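Local coordinates for protein glycosyl hydrolase, family 38 (Enterococcus faecalis, PDB 5KBP) that probably hydrolyses terminal alpha-mannose residues from glycans, as a metal-dependent alpha-mannosidase of glycoside hydrolase family 38, at residues Y221-M229 and Y266-P275. Sequence-based numbering, arbitrary orientation.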
ATOM      1  N   TYR A 221      30.170  -4.870  34.489  1.00 68.33           N
ATOM      2  CA  TYR A 221      29.109  -3.982  34.944  1.00 65.70           C
ATOM      3  C   TYR A 221      28.045  -4.692  35.773  1.00 69.94           C
ATOM      4  O   TYR A 221      26.992  -4.105  36.036  1.00 80.48           O
ATOM      5  CB  TYR A 221      28.445  -3.290  33.748  1.00 60.78           C
ATOM      6  CG  TYR A 221      29.404  -2.950  32.631  1.00 64.15           C
ATOM      7  CD1 TYR A 221      30.284  -1.880  32.742  1.00 66.20           C
ATOM      8  CD2 TYR A 221      29.427  -3.697  31.461  1.00 61.28           C
ATOM      9  CE1 TYR A 221      31.160  -1.566  31.719  1.00 64.47           C
ATOM     10  CE2 TYR A 221      30.299  -3.390  30.433  1.00 59.52           C
ATOM     11  CZ  TYR A 221      31.163  -2.325  30.567  1.00 64.34           C
ATOM     12  OH  TYR A 221      32.031  -2.020  29.545  1.00 75.56           O
ATOM     13  N   ALA A 222      28.282  -5.930  36.191  1.00 59.61           N
ATOM     14  CA  ALA A 222      27.288  -6.665  36.963  1.00 56.43           C
ATOM     15  C   ALA A 222      27.331  -6.219  38.421  1.00 60.70           C
ATOM     16  O   ALA A 222      28.377  -6.306  39.072  1.00 63.09           O
ATOM     17  CB  ALA A 222      27.533  -8.167  36.851  1.00 58.07           C
ATOM     18  N   SER A 223      26.199  -5.732  38.929  1.00 61.98           N
ATOM     19  CA  SER A 223      26.070  -5.385  40.338  1.00 61.35           C
ATOM     20  C   SER A 223      25.664  -6.569  41.203  1.00 68.49           C
ATOM     21  O   SER A 223      25.750  -6.477  42.432  1.00 66.70           O
ATOM     22  CB  SER A 223      25.051  -4.254  40.516  1.00 60.93           C
ATOM     23  OG  SER A 223      23.807  -4.595  39.933  1.00 64.40           O
ATOM     24  N   THR A 224      25.221  -7.666  40.593  1.00 70.86           N
ATOM     25  CA  THR A 224      24.855  -8.887  41.295  1.00 66.65           C
ATOM     26  C   THR A 224      25.633 -10.053  40.693  1.00 60.83           C
ATOM     27  O   THR A 224      26.382  -9.896  39.724  1.00 61.37           O
ATOM     28  CB  THR A 224      23.345  -9.150  41.213  1.00 58.73           C
ATOM     29  OG1 THR A 224      23.009  -9.598  39.893  1.00 57.12           O
ATOM     30  CG2 THR A 224      22.563  -7.880  41.516  1.00 56.53           C
ATOM     31  N   ASN A 225      25.454 -11.236  41.275  1.00 59.52           N
ATOM     32  CA  ASN A 225      26.028 -12.455  40.720  1.00 67.23           C
ATOM     33  C   ASN A 225      25.185 -13.038  39.593  1.00 65.63           C
ATOM     34  O   ASN A 225      25.468 -14.151  39.137  1.00 66.01           O
ATOM     35  CB  ASN A 225      26.215 -13.500  41.822  1.00 71.62           C
ATOM     36  CG  ASN A 225      27.235 -13.075  42.858  1.00 80.16           C
ATOM     37  OD1 ASN A 225      28.218 -12.408  42.538  1.00 79.91           O
ATOM     38  ND2 ASN A 225      27.002 -13.455  44.108  1.00 80.49           N
ATOM     39  N   HIS A 226      24.165 -12.315  39.140  1.00 58.51           N
ATOM     40  CA  HIS A 226      23.263 -12.782  38.096  1.00 54.67           C
ATOM     41  C   HIS A 226      23.591 -12.052  36.799  1.00 57.34           C
ATOM     42  O   HIS A 226      23.490 -10.821  36.729  1.00 54.17           O
ATOM     43  CB  HIS A 226      21.807 -12.555  38.504  1.00 47.79           C
ATOM     44  CG  HIS A 226      21.449 -13.188  39.814  1.00 58.47           C
ATOM     45  ND1 HIS A 226      21.118 -14.521  39.931  1.00 58.11           N
ATOM     46  CD2 HIS A 226      21.382 -12.673  41.064  1.00 60.18           C
ATOM     47  CE1 HIS A 226      20.857 -14.798  41.195  1.00 59.58           C
ATOM     48  NE2 HIS A 226      21.010 -13.695  41.904  1.00 62.50           N
ATOM     49  N   LEU A 227      23.981 -12.811  35.780  1.00 53.28           N
ATOM     50  CA  LEU A 227      24.493 -12.271  34.531  1.00 47.28           C
ATOM     51  C   LEU A 227      23.518 -12.561  33.398  1.00 48.19           C
ATOM     52  O   LEU A 227      22.918 -13.638  33.343  1.00 48.23           O
ATOM     53  CB  LEU A 227      25.865 -12.872  34.216  1.00 45.74           C
ATOM     54  CG  LEU A 227      26.817 -12.944  35.413  1.00 49.75           C
ATOM     55  CD1 LEU A 227      27.944 -13.930  35.152  1.00 49.87           C
ATOM     56  CD2 LEU A 227      27.371 -11.569  35.734  1.00 45.37           C
ATOM     57  N   LEU A 228      23.371 -11.598  32.490  1.00 46.17           N
ATOM     58  CA  LEU A 228      22.416 -11.682  31.392  1.00 40.68           C
ATOM     59  C   LEU A 228      23.165 -11.834  30.074  1.00 41.24           C
ATOM     60  O   LEU A 228      23.959 -10.962  29.703  1.00 44.71           O
ATOM     61  CB  LEU A 228      21.516 -10.445  31.357  1.00 41.58           C
ATOM     62  CG  LEU A 228      20.421 -10.428  30.287  1.00 40.55           C
ATOM     63  CD1 LEU A 228      19.368 -11.488  30.560  1.00 44.34           C
ATOM     64  CD2 LEU A 228      19.780  -9.052  30.189  1.00 43.86           C
ATOM     65  N   MET A 229      22.914 -12.939  29.376  1.00 41.83           N
ATOM     66  CA  MET A 229      23.446 -13.180  28.040  1.00 44.33           C
ATOM     67  C   MET A 229      22.282 -13.182  27.058  1.00 44.51           C
ATOM     68  O   MET A 229      21.399 -14.043  27.141  1.00 40.14           O
ATOM     69  CB  MET A 229      24.208 -14.504  27.974  1.00 49.15           C
ATOM     70  CG  MET A 229      25.394 -14.602  28.917  1.00 48.87           C
ATOM     71  SD  MET A 229      26.679 -13.386  28.585  1.00 51.85           S
ATOM     72  CE  MET A 229      27.080 -13.772  26.883  1.00 51.82           C
ATOM     73  N   TYR A 266      14.826 -13.761  35.279  1.00 42.74           N
ATOM     74  CA  TYR A 266      16.019 -12.959  35.539  1.00 46.76           C
ATOM     75  C   TYR A 266      15.686 -11.732  36.379  1.00 52.30           C
ATOM     76  O   TYR A 266      16.381 -11.427  37.355  1.00 48.86           O
ATOM     77  CB  TYR A 266      16.680 -12.545  34.224  1.00 43.03           C
ATOM     78  CG  TYR A 266      17.896 -11.662  34.419  1.00 50.25           C
ATOM     79  CD1 TYR A 266      19.083 -12.184  34.912  1.00 53.28           C
ATOM     80  CD2 TYR A 266      17.854 -10.307  34.112  1.00 44.07           C
ATOM     81  CE1 TYR A 266      20.199 -11.384  35.096  1.00 53.57           C
ATOM     82  CE2 TYR A 266      18.966  -9.499  34.292  1.00 48.43           C
ATOM     83  CZ  TYR A 266      20.135 -10.044  34.784  1.00 56.75           C
ATOM     84  OH  TYR A 266      21.244  -9.247  34.965  1.00 59.19           O
ATOM     85  N   LEU A 267      14.620 -11.013  36.010  1.00 51.73           N
ATOM     86  CA  LEU A 267      14.250  -9.798  36.733  1.00 50.26           C
ATOM     87  C   LEU A 267      13.949 -10.089  38.198  1.00 58.32           C
ATOM     88  O   LEU A 267      14.312  -9.301  39.080  1.00 62.06           O
ATOM     89  CB  LEU A 267      13.045  -9.136  36.062  1.00 49.97           C
ATOM     90  CG  LEU A 267      13.324  -8.358  34.775  1.00 53.23           C
ATOM     91  CD1 LEU A 267      12.025  -7.947  34.102  1.00 55.93           C
ATOM     92  CD2 LEU A 267      14.185  -7.142  35.072  1.00 55.85           C
ATOM     93  N   LYS A 268      13.284 -11.211  38.477  1.00 58.35           N
ATOM     94  CA  LYS A 268      12.997 -11.571  39.861  1.00 56.37           C
ATOM     95  C   LYS A 268      14.280 -11.851  40.635  1.00 62.83           C
ATOM     96  O   LYS A 268      14.396 -11.494  41.813  1.00 73.60           O
ATOM     97  CB  LYS A 268      12.069 -12.786  39.902  1.00 46.51           C
ATOM     98  CG  LYS A 268      11.808 -13.326  41.299  1.00 57.07           C
ATOM     99  CD  LYS A 268      11.188 -14.713  41.242  1.00 70.02           C
ATOM    100  CE  LYS A 268      11.163 -15.371  42.612  1.00 81.67           C
ATOM    101  NZ  LYS A 268      10.835 -16.821  42.521  1.00 90.26           N
ATOM    102  N   ALA A 269      15.264 -12.475  39.982  1.00 62.00           N
ATOM    103  CA  ALA A 269      16.484 -12.877  40.674  1.00 64.55           C
ATOM    104  C   ALA A 269      17.441 -11.706  40.877  1.00 60.83           C
ATOM    105  O   ALA A 269      18.049 -11.582  41.946  1.00 60.20           O
ATOM    106  CB  ALA A 269      17.179 -13.999  39.901  1.00 55.77           C
ATOM    107  N   VAL A 270      17.590 -10.841  39.871  1.00 49.46           N
ATOM    108  CA  VAL A 270      18.598  -9.786  39.957  1.00 53.00           C
ATOM    109  C   VAL A 270      18.152  -8.688  40.917  1.00 55.51           C
ATOM    110  O   VAL A 270      18.970  -8.124  41.655  1.00 63.12           O
ATOM    111  CB  VAL A 270      18.921  -9.233  38.555  1.00 50.35           C
ATOM    112  CG1 VAL A 270      17.694  -8.599  37.914  1.00 52.38           C
ATOM    113  CG2 VAL A 270      20.063  -8.231  38.627  1.00 53.38           C
ATOM    114  N   GLN A 271      16.855  -8.374  40.938  1.00 48.74           N
ATOM    115  CA  GLN A 271      16.343  -7.317  41.802  1.00 57.38           C
ATOM    116  C   GLN A 271      16.238  -7.741  43.260  1.00 67.03           C
ATOM    117  O   GLN A 271      16.014  -6.885  44.123  1.00 76.70           O
ATOM    118  CB  GLN A 271      14.973  -6.850  41.303  1.00 53.30           C
ATOM    119  CG  GLN A 271      15.002  -6.207  39.927  1.00 51.30           C
ATOM    120  CD  GLN A 271      13.617  -5.874  39.410  1.00 56.27           C
ATOM    121  OE1 GLN A 271      12.957  -4.963  39.909  1.00 67.03           O
ATOM    122  NE2 GLN A 271      13.167  -6.619  38.407  1.00 50.78           N
ATOM    123  N   GLU A 272      16.394  -9.031  43.553  1.00 71.00           N
ATOM    124  CA  GLU A 272      16.330  -9.499  44.932  1.00 82.36           C
ATOM    125  C   GLU A 272      17.645  -9.273  45.667  1.00 86.75           C
ATOM    126  O   GLU A 272      17.648  -9.136  46.895  1.00 86.47           O
ATOM    127  CB  GLU A 272      15.948 -10.981  44.951  1.00 91.51           C
ATOM    128  CG  GLU A 272      15.448 -11.498  46.288  1.00106.97           C
ATOM    129  CD  GLU A 272      14.618 -12.758  46.139  1.00118.55           C
ATOM    130  OE1 GLU A 272      13.446 -12.756  46.568  1.00121.39           O
ATOM    131  OE2 GLU A 272      15.133 -13.747  45.575  1.00120.16           O
ATOM    132  N   GLU A 273      18.758  -9.217  44.939  1.00 88.95           N
ATOM    133  CA  GLU A 273      20.083  -9.007  45.508  1.00 90.84           C
ATOM    134  C   GLU A 273      20.688  -7.702  45.002  1.00 84.07           C
ATOM    135  O   GLU A 273      21.871  -7.630  44.666  1.00 85.85           O
ATOM    136  CB  GLU A 273      20.997 -10.188  45.191  1.00 98.45           C
ATOM    137  CG  GLU A 273      20.408 -11.539  45.567  1.00113.55           C
ATOM    138  CD  GLU A 273      21.187 -12.702  44.980  1.00128.73           C
ATOM    139  OE1 GLU A 273      22.276 -12.467  44.419  1.00133.32           O
ATOM    140  OE2 GLU A 273      20.705 -13.850  45.076  1.00134.28           O
ATOM    141  N   LEU A 274      19.876  -6.657  44.946  1.00 80.61           N
ATOM    142  CA  LEU A 274      20.317  -5.375  44.406  1.00 74.36           C
ATOM    143  C   LEU A 274      21.047  -4.577  45.481  1.00 78.51           C
ATOM    144  O   LEU A 274      20.526  -4.423  46.589  1.00 85.61           O
ATOM    145  CB  LEU A 274      19.121  -4.585  43.884  1.00 62.00           C
ATOM    146  CG  LEU A 274      19.228  -3.945  42.500  1.00 59.09           C
ATOM    147  CD1 LEU A 274      19.654  -4.970  41.462  1.00 48.75           C
ATOM    148  CD2 LEU A 274      17.902  -3.310  42.113  1.00 51.42           C
ATOM    149  N   PRO A 275      22.241  -4.059  45.197  1.00 73.52           N
ATOM    150  CA  PRO A 275      22.976  -3.299  46.213  1.00 73.58           C
ATOM    151  C   PRO A 275      22.355  -1.932  46.459  1.00 78.11           C
ATOM    152  O   PRO A 275      21.600  -1.397  45.645  1.00 72.43           O
ATOM    153  CB  PRO A 275      24.379  -3.170  45.613  1.00 69.17           C
ATOM    154  CG  PRO A 275      24.158  -3.249  44.140  1.00 65.40           C
ATOM    155  CD  PRO A 275      23.002  -4.193  43.944  1.00 61.99           C
TER
HETATM  156  O   HOH W   1      23.902 -14.883  44.852  1.00 58.21           O
HETATM  157  O   HOH W   2      24.347  -8.884  33.468  1.00 47.66           O
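His226 lays one face of its imidazole over the methyl of Ala269, whose CB stands 4.1 Å from the ring centroid and close to the ring normal, a CH-pi contact. CG of His226 is anti to the carbonyl carbon and beside the backbone N, which carries the ring across to Ala269 and Glu273. Its edge meets Glu273: NE2 of His226 donates to OE2 of Glu273 over 3.2 Å, with an N-H...O angle of 169°. The acceptor lies nearly in the imidazole plane, yet the donor comes from above the carboxylate plane, and the two planes are 52° apart. This His-carboxylate bond sits at an exposed, poorly ordered glutamate, whereas ND1 of the same ring is bonded to Tyr10 OH on strand 7-13, so both ring nitrogens are engaged. In the N-terminal domain of family 38, strand 226-231 edges a three-stranded parallel sheet and helix 263-270 packs beside it; the axes of 226-229 and 266-270 come within 9.1 Å and run roughly antiparallel, at 152°. Further along the strand, the Tyr266 ring lies between Leu228 CD1 on one face, 4.1 Å from the ring centroid and almost straight above it, and Val270 CG1 on the other. Before the strand, Thr224 makes an ST turn, OG1 accepting from the backbone N of His226 at 3.0 Å. That same OG1 is 3.5 Å from Val270 CG2, the two side chains crossing at about a right angle. Beyond the helix, Pro275 sets its CG against Ser223 CB at 3.9 Å, while the serine hydroxyl bonds to Glu174.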